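Local coordinates for protein glucose-6-phosphate isomerase (Plasmodium falciparum, PDB 3QKI) that probably catalyses the reversible conversion of alpha-D-glucose 6-phosphate into beta-D-fructose 6-phosphate, the second step of glycolysis, at residues I248-T253 against F303-W308; V283-N288 against T316-I321; L434-Q439 against F473-A478; E490-N495 against E500-K505. All coordinates share one frame; numbering follows the deposited sequence. Where two conformers were deposited one is given.

Contact 1 (I248-T253 against F303-W308); sequences ISKTFT and FEFWDW
Phe-305 opens its side of the contact by offering a ring face to the aliphatic part of Lys-250, a case of a lysine whose carbon chain does the packing while its amine is engaged elsewhere. CD of Lys-250 stands 3.9 Å from the centroid of the Phe-305 ring, nearly above it, in a CH-pi contact; CB of the lysine meets the far corner of the ring, 3.7 Å from Phe-305 CZ. With CG of Lys-250 anti to the backbone N (chi1 -175°), bends at chi2 and chi4 lead the chain across that face. Its CE ends 3.5 Å from Phe-305 O, a carbonyl oxygen that the contact buries and that has no polar partner in the model. Next in line, Trp-306 contributes backbone, its C lying 3.7 Å from Lys-250 CE, while its indole NE1 donates a hydrogen bond to Glu-304 OE1. Asp-307 closes the contact with its N near the same lysine carbon. Lys-250 NZ bonds to Thr-287 OG1. Ser-249, Lys-250 and Thr-251 bind beta-D-fructose 6-phosphate, though none occupies this chain here, and their loop joins strand 243-248 to helix 255-268; the Phe-305 loop follows edge strand 302-303 and rests against helix 318-328.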
loop_
_atom_site.group_PDB
_atom_site.type_symbol
_atom_site.label_atom_id
_atom_site.label_comp_id
_atom_site.label_asym_id
_atom_site.label_seq_id
_atom_site.Cartn_x
_atom_site.Cartn_y
_atom_site.Cartn_z
ATOM N N ILE A 248 4.127 3.680 -22.788
ATOM C CA ILE A 248 5.401 3.106 -22.358
ATOM C C ILE A 248 5.359 1.596 -22.405
ATOM O O ILE A 248 4.647 0.964 -21.616
ATOM C CB ILE A 248 5.830 3.644 -20.971
ATOM C CG1 ILE A 248 5.843 5.201 -20.964
ATOM C CG2 ILE A 248 7.243 3.077 -20.630
ATOM C CD1 ILE A 248 5.396 5.825 -19.769
ATOM N N SER A 249 6.122 1.016 -23.357
ATOM C CA SER A 249 6.204 -0.437 -23.568
ATOM C C SER A 249 7.375 -0.713 -24.480
ATOM O O SER A 249 7.361 -0.264 -25.634
ATOM C CB SER A 249 4.915 -0.980 -24.204
ATOM O OG SER A 249 5.083 -2.327 -24.607
ATOM N N LYS A 250 8.373 -1.474 -23.991
ATOM C CA LYS A 250 9.539 -1.805 -24.826
ATOM C C LYS A 250 9.131 -2.455 -26.179
ATOM O O LYS A 250 9.538 -1.983 -27.242
ATOM C CB LYS A 250 10.512 -2.701 -24.039
ATOM C CG LYS A 250 11.830 -3.008 -24.764
ATOM C CD LYS A 250 12.759 -1.805 -24.892
ATOM C CE LYS A 250 14.209 -2.206 -25.092
ATOM N NZ LYS A 250 14.455 -2.807 -26.436
ATOM N N THR A 251 8.291 -3.500 -26.127
ATOM C CA THR A 251 7.836 -4.235 -27.311
ATOM C C THR A 251 6.680 -3.580 -28.073
ATOM O O THR A 251 6.457 -3.916 -29.234
ATOM C CB THR A 251 7.421 -5.647 -26.895
ATOM O OG1 THR A 251 6.321 -5.572 -25.985
ATOM C CG2 THR A 251 8.579 -6.440 -26.283
ATOM N N PHE A 252 5.883 -2.729 -27.390
ATOM C CA PHE A 252 4.678 -2.111 -27.924
ATOM C C PHE A 252 3.639 -3.189 -28.212
ATOM O O PHE A 252 2.763 -2.986 -29.044
ATOM C CB PHE A 252 4.951 -1.167 -29.128
ATOM C CG PHE A 252 4.309 0.191 -28.950
ATOM C CD1 PHE A 252 4.662 1.008 -27.884
ATOM C CD2 PHE A 252 3.370 0.666 -29.866
ATOM C CE1 PHE A 252 4.083 2.264 -27.730
ATOM C CE2 PHE A 252 2.786 1.930 -29.703
ATOM C CZ PHE A 252 3.130 2.708 -28.628
ATOM N N THR A 253 3.737 -4.343 -27.486
ATOM C CA THR A 253 2.797 -5.468 -27.608
ATOM C C THR A 253 2.236 -5.881 -26.248
ATOM O O THR A 253 1.334 -6.705 -26.199
ATOM C CB THR A 253 3.412 -6.682 -28.324
ATOM O OG1 THR A 253 4.508 -7.172 -27.564
ATOM C CG2 THR A 253 3.820 -6.398 -29.759
ATOM N N PHE A 303 10.777 7.605 -28.050
ATOM C CA PHE A 303 11.950 7.739 -27.193
ATOM C C PHE A 303 12.440 6.340 -26.817
ATOM O O PHE A 303 11.683 5.511 -26.324
ATOM C CB PHE A 303 11.605 8.599 -25.975
ATOM C CG PHE A 303 11.224 10.019 -26.357
ATOM C CD1 PHE A 303 9.944 10.316 -26.824
ATOM C CD2 PHE A 303 12.158 11.039 -26.314
ATOM C CE1 PHE A 303 9.601 11.619 -27.172
ATOM C CE2 PHE A 303 11.811 12.342 -26.683
ATOM C CZ PHE A 303 10.540 12.622 -27.112
ATOM N N GLU A 304 13.680 6.057 -27.136
ATOM C CA GLU A 304 14.224 4.734 -26.928
ATOM C C GLU A 304 14.846 4.483 -25.551
ATOM O O GLU A 304 15.216 5.401 -24.819
ATOM C CB GLU A 304 15.165 4.349 -28.111
ATOM C CG GLU A 304 16.650 4.549 -27.883
ATOM C CD GLU A 304 17.555 4.519 -29.102
ATOM O OE1 GLU A 304 18.342 3.554 -29.238
ATOM O OE2 GLU A 304 17.549 5.513 -29.867
ATOM N N PHE A 305 14.898 3.206 -25.208
ATOM C CA PHE A 305 15.577 2.637 -24.054
ATOM C C PHE A 305 16.131 1.273 -24.468
ATOM O O PHE A 305 15.908 0.865 -25.605
ATOM C CB PHE A 305 14.780 2.715 -22.745
ATOM C CG PHE A 305 13.580 1.823 -22.568
ATOM C CD1 PHE A 305 12.417 2.045 -23.298
ATOM C CD2 PHE A 305 13.549 0.875 -21.557
ATOM C CE1 PHE A 305 11.280 1.276 -23.075
ATOM C CE2 PHE A 305 12.408 0.109 -21.329
ATOM C CZ PHE A 305 11.279 0.312 -22.092
ATOM N N TRP A 306 16.960 0.650 -23.641
ATOM C CA TRP A 306 17.693 -0.547 -24.055
ATOM C C TRP A 306 17.409 -1.789 -23.235
ATOM O O TRP A 306 16.931 -1.681 -22.101
ATOM C CB TRP A 306 19.194 -0.201 -24.126
ATOM C CG TRP A 306 19.416 1.024 -24.961
ATOM C CD1 TRP A 306 19.477 1.078 -26.329
ATOM C CD2 TRP A 306 19.324 2.389 -24.511
ATOM N NE1 TRP A 306 19.467 2.386 -26.753
ATOM C CE2 TRP A 306 19.375 3.213 -25.659
ATOM C CE3 TRP A 306 19.186 2.995 -23.245
ATOM C CZ2 TRP A 306 19.340 4.615 -25.578
ATOM C CZ3 TRP A 306 19.166 4.380 -23.168
ATOM C CH2 TRP A 306 19.246 5.175 -24.324
ATOM N N ASP A 307 17.704 -2.975 -23.803
ATOM C CA ASP A 307 17.443 -4.240 -23.111
ATOM C C ASP A 307 18.209 -4.420 -21.791
ATOM O O ASP A 307 17.765 -5.194 -20.952
ATOM C CB ASP A 307 17.544 -5.472 -24.046
ATOM C CG ASP A 307 18.936 -5.868 -24.502
ATOM O OD1 ASP A 307 19.051 -6.881 -25.238
ATOM O OD2 ASP A 307 19.916 -5.157 -24.142
ATOM N N TRP A 308 19.327 -3.678 -21.602
ATOM C CA TRP A 308 20.120 -3.693 -20.372
ATOM C C TRP A 308 19.519 -2.791 -19.262
ATOM O O TRP A 308 20.098 -2.651 -18.181
ATOM C CB TRP A 308 21.616 -3.429 -20.624
ATOM C CG TRP A 308 21.922 -2.358 -21.633
ATOM C CD1 TRP A 308 22.384 -2.545 -22.903
ATOM C CD2 TRP A 308 21.880 -0.938 -21.426
ATOM N NE1 TRP A 308 22.592 -1.336 -23.513
ATOM C CE2 TRP A 308 22.319 -0.330 -22.621
ATOM C CE3 TRP A 308 21.508 -0.115 -20.344
ATOM C CZ2 TRP A 308 22.375 1.060 -22.775
ATOM C CZ3 TRP A 308 21.590 1.259 -20.490
ATOM C CH2 TRP A 308 22.016 1.833 -21.693
#

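Contact 2 (V283-N288 against T316-I321); sequences VAVSTN and TSSVGI
Strand and helix start come closest at Val-285 and Val-319, whose CA atoms are 6.1 Å apart, where the last residue of strand 282-285 faces the first turn of helix 318-328. The setting is the parallel, five-stranded sheet of an alpha/beta sugar-isomerase (SIS) domain, flanked by helices as in other members of the family. Val-285 alone carries the strand side. Its CG1, anti to the backbone N (chi1 174°), is directed at the helix start and meets two residues at once: Val-319 CG2 at 3.9 Å, an ordinary apolar contact, and Ser-318 OG at 3.3 Å, a methyl against a hydroxyl. The other branch, CG2, lies 4.0 Å from Ser-318 O. The Ser-318 hydroxyl is hydrogen-bonded to Glu-304 O, so its polar partner lies away from the valine methyl. Helix 135-154 packs on Ser-318, and Ile-248 of the adjacent strand touches both valines, so the contact is thoroughly buried. The helix start is fixed within its own segment: Ser-317 is the N-cap, and its O takes bonds from both Gly-320 N and Ile-321 N. At the strand's exit, Ser-286 OG accepts from Asn-288 N in an ST turn. The capping bond itself runs from Val-319 N to Ser-317 OG, 3.2 Å long with an angle of 152° at the hydrogen.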
loop_
_atom_site.group_PDB
_atom_site.type_symbol
_atom_site.label_atom_id
_atom_site.label_comp_id
_atom_site.label_asym_id
_atom_site.label_seq_id
_atom_site.Cartn_x
_atom_site.Cartn_y
_atom_site.Cartn_z
ATOM N N VAL A 283 2.807 10.096 -27.807
ATOM C CA VAL A 283 4.223 9.784 -27.736
ATOM C C VAL A 283 4.447 8.342 -27.265
ATOM O O VAL A 283 3.584 7.764 -26.577
ATOM C CB VAL A 283 5.171 10.855 -27.121
ATOM C CG1 VAL A 283 4.514 12.210 -26.994
ATOM C CG2 VAL A 283 5.785 10.422 -25.814
ATOM N N ALA A 284 5.559 7.731 -27.691
ATOM C CA ALA A 284 5.854 6.384 -27.232
ATOM C C ALA A 284 7.223 6.296 -26.626
ATOM O O ALA A 284 8.145 6.976 -27.060
ATOM C CB ALA A 284 5.735 5.392 -28.382
ATOM N N VAL A 285 7.367 5.440 -25.616
ATOM C CA VAL A 285 8.660 5.131 -25.030
ATOM C C VAL A 285 8.744 3.653 -25.333
ATOM O O VAL A 285 8.010 2.855 -24.735
ATOM C CB VAL A 285 8.804 5.473 -23.530
ATOM C CG1 VAL A 285 10.138 4.972 -22.999
ATOM C CG2 VAL A 285 8.674 6.984 -23.300
ATOM N N SER A 286 9.521 3.313 -26.390
ATOM C CA SER A 286 9.591 1.957 -26.936
ATOM C C SER A 286 10.767 1.817 -27.917
ATOM O O SER A 286 11.352 2.817 -28.342
ATOM C CB SER A 286 8.318 1.684 -27.740
ATOM O OG SER A 286 8.243 0.362 -28.247
ATOM N N THR A 287 11.040 0.570 -28.364
ATOM C CA THR A 287 12.069 0.352 -29.408
ATOM C C THR A 287 11.440 -0.293 -30.611
ATOM O O THR A 287 12.104 -0.471 -31.642
ATOM C CB THR A 287 13.226 -0.467 -28.884
ATOM O OG1 THR A 287 12.701 -1.675 -28.332
ATOM C CG2 THR A 287 14.011 0.290 -27.852
ATOM N N ASN A 288 10.163 -0.661 -30.492
ATOM C CA ASN A 288 9.520 -1.287 -31.629
ATOM C C ASN A 288 9.015 -0.197 -32.566
ATOM O O ASN A 288 7.852 0.215 -32.491
ATOM C CB ASN A 288 8.421 -2.223 -31.190
ATOM C CG ASN A 288 7.942 -3.107 -32.313
ATOM O OD1 ASN A 288 7.956 -2.732 -33.501
ATOM N ND2 ASN A 288 7.506 -4.295 -31.958
ATOM N N THR A 316 15.179 6.085 -14.555
ATOM C CA THR A 316 16.250 6.971 -15.016
ATOM C C THR A 316 16.499 6.907 -16.532
ATOM O O THR A 316 17.336 7.642 -17.049
ATOM C CB THR A 316 17.519 6.861 -14.152
ATOM O OG1 THR A 316 18.027 5.520 -14.230
ATOM C CG2 THR A 316 17.265 7.287 -12.695
ATOM N N SER A 317 15.735 6.091 -17.257
ATOM C CA SER A 317 15.813 6.063 -18.725
ATOM C C SER A 317 14.667 6.980 -19.182
ATOM O O SER A 317 13.975 7.546 -18.323
ATOM C CB SER A 317 15.579 4.649 -19.261
ATOM O OG SER A 317 14.211 4.265 -19.155
ATOM N N SER A 318 14.410 7.073 -20.513
ATOM C CA SER A 318 13.287 7.838 -21.066
ATOM C C SER A 318 11.930 7.468 -20.417
ATOM O O SER A 318 11.052 8.326 -20.345
ATOM C CB SER A 318 13.209 7.666 -22.579
ATOM O OG SER A 318 13.214 6.295 -22.927
ATOM N N VAL A 319 11.776 6.229 -19.919
ATOM C CA VAL A 319 10.552 5.747 -19.227
ATOM C C VAL A 319 10.040 6.801 -18.208
ATOM O O VAL A 319 8.862 7.179 -18.238
ATOM C CB VAL A 319 10.757 4.368 -18.532
ATOM C CG1 VAL A 319 9.583 4.036 -17.592
ATOM C CG2 VAL A 319 10.967 3.257 -19.564
ATOM N N GLY A 320 10.942 7.260 -17.348
ATOM C CA GLY A 320 10.637 8.266 -16.339
ATOM C C GLY A 320 11.125 9.648 -16.716
ATOM O O GLY A 320 10.422 10.627 -16.478
ATOM N N ILE A 321 12.325 9.759 -17.327
ATOM C CA ILE A 321 12.889 11.075 -17.659
ATOM C C ILE A 321 12.016 11.888 -18.617
ATOM O O ILE A 321 11.904 13.087 -18.438
ATOM C CB ILE A 321 14.402 11.076 -18.006
ATOM C CG1 ILE A 321 15.260 10.373 -16.902
ATOM C CG2 ILE A 321 14.928 12.508 -18.283
ATOM C CD1 ILE A 321 15.111 10.926 -15.358
#

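Contact 3 (L434-Q439 against F473-A478); sequences LIHQGQ and FAQADA
His-436 and Gln-475 join helix 428-437 to helix 464-481, two helices of the alpha/beta domain built on the mixed sheet that includes strands 443-448 and 513-518. The firm side of the contact is one short hydrogen bond. NE2 of His-436 donates to OE1 of Gln-475 over 2.7 Å, and the approach is nearly straight, 163° at the hydrogen. The oxygen sits in the plane of the imidazole, and the donor in turn lies in the carbonyl plane of the amide. Ring and amide are nevertheless turned 77° apart, so the groups meet edge on without stacking. A bend at chi2 (-67°) swings the Gln-475 amide toward the ring although its CB does not point there. Together with a water at ND1 this bond would limit the ring's rotation, and it implies a hydrogen on NE2. Packing is looser beyond it, where Ala-478 CB lies 3.8 Å from His-436 CE1, obliquely to the ring. Here the water takes over from direct contact. Both sides of the contact reach the dimer interface: Gly-553 of the second subunit packs on His-436 and Gly-557 of that subunit on Gln-475. The bridging water lies in the imidazole plane, 2.8 Å from His-436 ND1, and donates to Ala-478 O at 2.7 Å.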
loop_
_atom_site.group_PDB
_atom_site.type_symbol
_atom_site.label_atom_id
_atom_site.label_comp_id
_atom_site.label_asym_id
_atom_site.label_seq_id
_atom_site.Cartn_x
_atom_site.Cartn_y
_atom_site.Cartn_z
ATOM N N LEU A 434 0.716 -3.917 15.735
ATOM C CA LEU A 434 1.376 -5.181 15.391
ATOM C C LEU A 434 2.910 -5.042 15.437
ATOM O O LEU A 434 3.582 -5.903 16.010
ATOM C CB LEU A 434 0.895 -5.686 14.017
ATOM C CG LEU A 434 1.399 -7.058 13.567
ATOM C CD1 LEU A 434 0.442 -7.722 12.664
ATOM C CD2 LEU A 434 2.716 -6.938 12.803
ATOM N N ILE A 435 3.444 -3.947 14.884
ATOM C CA ILE A 435 4.896 -3.676 14.860
ATOM C C ILE A 435 5.457 -3.573 16.283
ATOM O O ILE A 435 6.604 -3.974 16.509
ATOM C CB ILE A 435 5.267 -2.479 13.930
ATOM C CG1 ILE A 435 4.772 -2.744 12.481
ATOM C CG2 ILE A 435 6.790 -2.179 13.952
ATOM C CD1 ILE A 435 5.197 -1.699 11.373
ATOM N N HIS A 436 4.649 -3.088 17.253
ATOM C CA HIS A 436 5.106 -2.992 18.649
ATOM C C HIS A 436 4.838 -4.236 19.460
ATOM O O HIS A 436 5.653 -4.569 20.319
ATOM C CB HIS A 436 4.499 -1.778 19.376
ATOM C CG HIS A 436 5.119 -0.479 18.961
ATOM N ND1 HIS A 436 6.311 -0.027 19.537
ATOM C CD2 HIS A 436 4.734 0.398 18.009
ATOM C CE1 HIS A 436 6.581 1.122 18.937
ATOM N NE2 HIS A 436 5.671 1.416 18.007
ATOM N N GLN A 437 3.670 -4.891 19.254
ATOM C CA GLN A 437 3.256 -6.010 20.106
ATOM C C GLN A 437 2.956 -7.356 19.444
ATOM O O GLN A 437 2.740 -8.349 20.144
ATOM C CB GLN A 437 2.094 -5.587 21.046
ATOM C CG GLN A 437 2.499 -4.552 22.112
ATOM C CD GLN A 437 1.365 -4.288 23.079
ATOM O OE1 GLN A 437 0.194 -4.177 22.704
ATOM N NE2 GLN A 437 1.683 -4.176 24.361
ATOM N N GLY A 438 2.884 -7.385 18.132
ATOM C CA GLY A 438 2.665 -8.628 17.416
ATOM C C GLY A 438 3.988 -9.136 16.892
ATOM O O GLY A 438 5.042 -8.928 17.512
ATOM N N GLN A 439 3.958 -9.758 15.720
ATOM C CA GLN A 439 5.179 -10.259 15.115
ATOM C C GLN A 439 6.195 -9.124 14.825
ATOM O O GLN A 439 5.781 -7.978 14.547
ATOM C CB GLN A 439 4.850 -11.133 13.903
ATOM C CG GLN A 439 4.357 -10.398 12.686
ATOM C CD GLN A 439 4.155 -11.362 11.554
ATOM O OE1 GLN A 439 3.027 -11.663 11.178
ATOM N NE2 GLN A 439 5.236 -11.915 11.029
ATOM N N PHE A 473 11.614 10.123 15.639
ATOM C CA PHE A 473 12.624 9.762 16.649
ATOM C C PHE A 473 12.072 8.800 17.711
ATOM O O PHE A 473 12.710 7.794 18.019
ATOM C CB PHE A 473 13.248 11.019 17.279
ATOM C CG PHE A 473 13.976 11.889 16.271
ATOM C CD1 PHE A 473 15.240 11.535 15.801
ATOM C CD2 PHE A 473 13.381 13.044 15.761
ATOM C CE1 PHE A 473 15.905 12.330 14.847
ATOM C CE2 PHE A 473 14.045 13.830 14.808
ATOM C CZ PHE A 473 15.296 13.458 14.349
ATOM N N ALA A 474 10.873 9.097 18.244
ATOM C CA ALA A 474 10.226 8.335 19.297
ATOM C C ALA A 474 9.891 6.910 18.915
ATOM O O ALA A 474 10.070 6.028 19.760
ATOM C CB ALA A 474 8.975 9.032 19.760
ATOM N N GLN A 475 9.376 6.685 17.677
ATOM C CA GLN A 475 8.983 5.354 17.228
ATOM C C GLN A 475 10.203 4.439 17.187
ATOM O O GLN A 475 10.136 3.333 17.703
ATOM C CB GLN A 475 8.229 5.390 15.878
ATOM C CG GLN A 475 6.783 5.913 15.983
ATOM C CD GLN A 475 5.873 4.995 16.763
ATOM O OE1 GLN A 475 6.003 3.771 16.731
ATOM N NE2 GLN A 475 4.924 5.569 17.475
ATOM N N ALA A 476 11.319 4.914 16.622
ATOM C CA ALA A 476 12.566 4.144 16.528
ATOM C C ALA A 476 13.039 3.744 17.948
ATOM O O ALA A 476 13.345 2.578 18.184
ATOM C CB ALA A 476 13.638 4.978 15.822
ATOM N N ASP A 477 13.030 4.700 18.896
ATOM C CA ASP A 477 13.413 4.429 20.274
ATOM C C ASP A 477 12.439 3.488 21.002
ATOM O O ASP A 477 12.906 2.589 21.683
ATOM C CB ASP A 477 13.631 5.720 21.057
ATOM C CG ASP A 477 14.903 6.470 20.674
ATOM O OD1 ASP A 477 15.788 5.859 20.000
ATOM O OD2 ASP A 477 15.020 7.671 21.046
ATOM N N ALA A 478 11.102 3.674 20.842
ATOM C CA ALA A 478 10.087 2.824 21.476
ATOM C C ALA A 478 10.253 1.350 21.001
ATOM O O ALA A 478 10.178 0.419 21.809
ATOM C CB ALA A 478 8.674 3.336 21.163
HETATM O O HOH W 1 8.105 -1.222 21.394
#

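Contact 4 (E490-N495 against E500-K505); sequences EENEKN and ELLTHK
One water molecule ties Asn-492 to Lys-505 and is held by these two residues, and in the given conformer by Asn-495 as well. It donates to Asn-492 OD1 at 3.0 Å and accepts from Lys-505 NZ at 2.8 Å; ND2 of Asn-495 also donates to it, but a second conformer of that residue makes this third bond less certain. The lysine reaches the water through a chain extended beyond CB, and the same residue makes a cation-pi contact with Trp-552 of the second subunit. Asn-492 OD1 has a further donor in Met-497 N, within the short connection between the two segments, which helps to hold the amide in place. Helix 485-495 is followed, after a short turn, by a 3-10 segment that takes in residues 500-505; at its kink the helix also makes an i to i+3 bond, Glu-493 N to Glu-490 O, as the 3-10 segment does from Lys-505 N to Leu-502 O. Beside the water, the packing is apolar against polar. Leu-502 sets CD2 on the amide carbon of its partner, 3.5 Å from Asn-492 CG, while its CD1 is 3.9 Å from Asn-492 CB. CG of Asn-492 is turned roughly anti to the backbone N (chi1 -157°), which brings the amide up to both leucine methyls. Its nitrogen, ND2, comes within 3.7 Å of Leu-502 CD2.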
loop_
_atom_site.group_PDB
_atom_site.type_symbol
_atom_site.label_atom_id
_atom_site.label_comp_id
_atom_site.label_asym_id
_atom_site.label_seq_id
_atom_site.Cartn_x
_atom_site.Cartn_y
_atom_site.Cartn_z
ATOM N N GLU A 490 5.169 -0.052 37.853
ATOM C CA GLU A 490 5.485 1.219 38.510
ATOM C C GLU A 490 4.474 2.297 38.127
ATOM O O GLU A 490 4.017 3.011 39.013
ATOM C CB GLU A 490 6.926 1.671 38.195
ATOM C CG GLU A 490 7.357 2.897 38.982
ATOM C CD GLU A 490 8.824 3.270 38.884
ATOM O OE1 GLU A 490 9.451 2.985 37.837
ATOM O OE2 GLU A 490 9.343 3.867 39.855
ATOM N N GLU A 491 4.109 2.404 36.817
ATOM C CA GLU A 491 3.105 3.357 36.322
ATOM C C GLU A 491 1.728 2.990 36.890
ATOM O O GLU A 491 0.917 3.878 37.159
ATOM C CB GLU A 491 3.058 3.358 34.782
ATOM C CG GLU A 491 4.271 3.995 34.125
ATOM C CD GLU A 491 4.174 4.287 32.639
ATOM O OE1 GLU A 491 3.688 3.415 31.882
ATOM O OE2 GLU A 491 4.703 5.338 32.216
ATOM N N ASN A 492 1.481 1.689 37.127
ATOM C CA ASN A 492 0.211 1.226 37.694
ATOM C C ASN A 492 -0.009 1.624 39.157
ATOM O O ASN A 492 -1.148 1.530 39.626
ATOM C CB ASN A 492 0.002 -0.266 37.518
ATOM C CG ASN A 492 -1.470 -0.622 37.573
ATOM O OD1 ASN A 492 -2.283 -0.023 36.884
ATOM N ND2 ASN A 492 -1.843 -1.629 38.334
ATOM N N GLU A 493 1.055 2.073 39.870
ATOM C CA GLU A 493 0.952 2.524 41.262
ATOM C C GLU A 493 -0.036 3.696 41.315
ATOM O O GLU A 493 -0.760 3.829 42.296
ATOM C CB GLU A 493 2.318 2.977 41.809
ATOM C CG GLU A 493 3.279 1.852 42.143
ATOM C CD GLU A 493 4.706 2.264 42.477
ATOM O OE1 GLU A 493 4.934 3.447 42.822
ATOM O OE2 GLU A 493 5.602 1.392 42.398
ATOM N N LYS A 494 -0.105 4.490 40.227
ATOM C CA LYS A 494 -1.021 5.617 40.114
ATOM C C LYS A 494 -2.329 5.268 39.358
ATOM O O LYS A 494 -3.407 5.686 39.797
ATOM C CB LYS A 494 -0.308 6.814 39.471
ATOM C CG LYS A 494 0.799 7.384 40.353
ATOM C CD LYS A 494 1.344 8.647 39.719
ATOM C CE LYS A 494 2.228 9.438 40.646
ATOM N NZ LYS A 494 2.623 10.732 40.026
ATOM N N ASN A 495 -2.223 4.501 38.238
ATOM C CA ASN A 495 -3.358 4.114 37.389
ATOM C C ASN A 495 -4.318 3.168 38.088
ATOM O O ASN A 495 -5.532 3.268 37.897
ATOM C CB ASN A 495 -2.874 3.478 36.076
ATOM C CG ASN A 495 -2.028 4.363 35.187
ATOM O OD1 ASN A 495 -1.961 5.592 35.335
ATOM N ND2 ASN A 495 -1.379 3.749 34.220
ATOM N N GLU A 500 -3.791 -8.155 37.097
ATOM C CA GLU A 500 -3.651 -9.279 36.162
ATOM C C GLU A 500 -3.613 -8.830 34.691
ATOM O O GLU A 500 -3.086 -9.552 33.846
ATOM C CB GLU A 500 -4.705 -10.377 36.409
ATOM C CG GLU A 500 -6.112 -10.010 35.956
ATOM C CD GLU A 500 -6.938 -9.126 36.873
ATOM O OE1 GLU A 500 -6.423 -8.702 37.936
ATOM O OE2 GLU A 500 -8.109 -8.853 36.517
ATOM N N LEU A 501 -4.121 -7.623 34.407
ATOM C CA LEU A 501 -4.155 -7.076 33.049
ATOM C C LEU A 501 -2.840 -6.420 32.604
ATOM O O LEU A 501 -2.704 -6.114 31.426
ATOM C CB LEU A 501 -5.343 -6.081 32.917
ATOM C CG LEU A 501 -6.767 -6.627 33.243
ATOM C CD1 LEU A 501 -7.777 -5.508 33.293
ATOM C CD2 LEU A 501 -7.230 -7.680 32.244
ATOM N N LEU A 502 -1.878 -6.193 33.524
ATOM C CA LEU A 502 -0.618 -5.495 33.212
ATOM C C LEU A 502 0.245 -6.062 32.073
ATOM O O LEU A 502 0.948 -5.303 31.395
ATOM C CB LEU A 502 0.208 -5.209 34.481
ATOM C CG LEU A 502 -0.455 -4.325 35.563
ATOM C CD1 LEU A 502 0.526 -4.041 36.683
ATOM C CD2 LEU A 502 -0.995 -2.988 34.973
ATOM N N THR A 503 0.164 -7.372 31.843
ATOM C CA THR A 503 0.888 -8.085 30.780
ATOM C C THR A 503 0.559 -7.498 29.391
ATOM O O THR A 503 1.444 -7.395 28.550
ATOM C CB THR A 503 0.576 -9.587 30.842
ATOM O OG1 THR A 503 -0.835 -9.782 30.962
ATOM C CG2 THR A 503 1.305 -10.289 31.965
ATOM N N HIS A 504 -0.712 -7.074 29.186
ATOM C CA HIS A 504 -1.217 -6.451 27.955
ATOM C C HIS A 504 -0.506 -5.132 27.612
ATOM O O HIS A 504 -0.539 -4.699 26.472
ATOM C CB HIS A 504 -2.736 -6.219 28.094
ATOM C CG HIS A 504 -3.506 -7.492 28.205
ATOM N ND1 HIS A 504 -3.958 -8.158 27.084
ATOM C CD2 HIS A 504 -3.876 -8.192 29.306
ATOM C CE1 HIS A 504 -4.573 -9.246 27.536
ATOM N NE2 HIS A 504 -4.549 -9.304 28.862
ATOM N N LYS A 505 0.140 -4.504 28.598
ATOM C CA LYS A 505 0.796 -3.215 28.433
ATOM C C LYS A 505 2.331 -3.290 28.289
ATOM O O LYS A 505 2.991 -2.250 28.149
ATOM C CB LYS A 505 0.403 -2.297 29.591
ATOM C CG LYS A 505 -1.057 -1.872 29.551
ATOM C CD LYS A 505 -1.275 -0.774 30.582
ATOM C CE LYS A 505 -2.697 -0.318 30.622
ATOM N NZ LYS A 505 -2.917 0.696 31.686
HETATM O O HOH W 2 -1.644 0.956 34.145
#

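The four contacts form two pairs on opposite sides of the chain's centre. Contacts 1 and 2, centres 6 Å apart, alternate along the chain: contact 1 takes the loops after strands 243-248 and 302-303, contact 2 the end of strand 282-285 between them and the start of helix 318-328. Ser-286 OG bonds to Lys-250 O. Contacts 3 and 4 follow later, centres 19 Å apart: contact 3 between helices 428-437 and 464-481, contact 4 between helix 485-495, next in the chain, and the 3-10 segment after it; Gln-437 NE2 to His-504 O links them. Contact 1 lies about 43 Å from contact 3, centre to centre. The first pair thus lies at the sugar-binding loop, while both later contacts touch the other subunit.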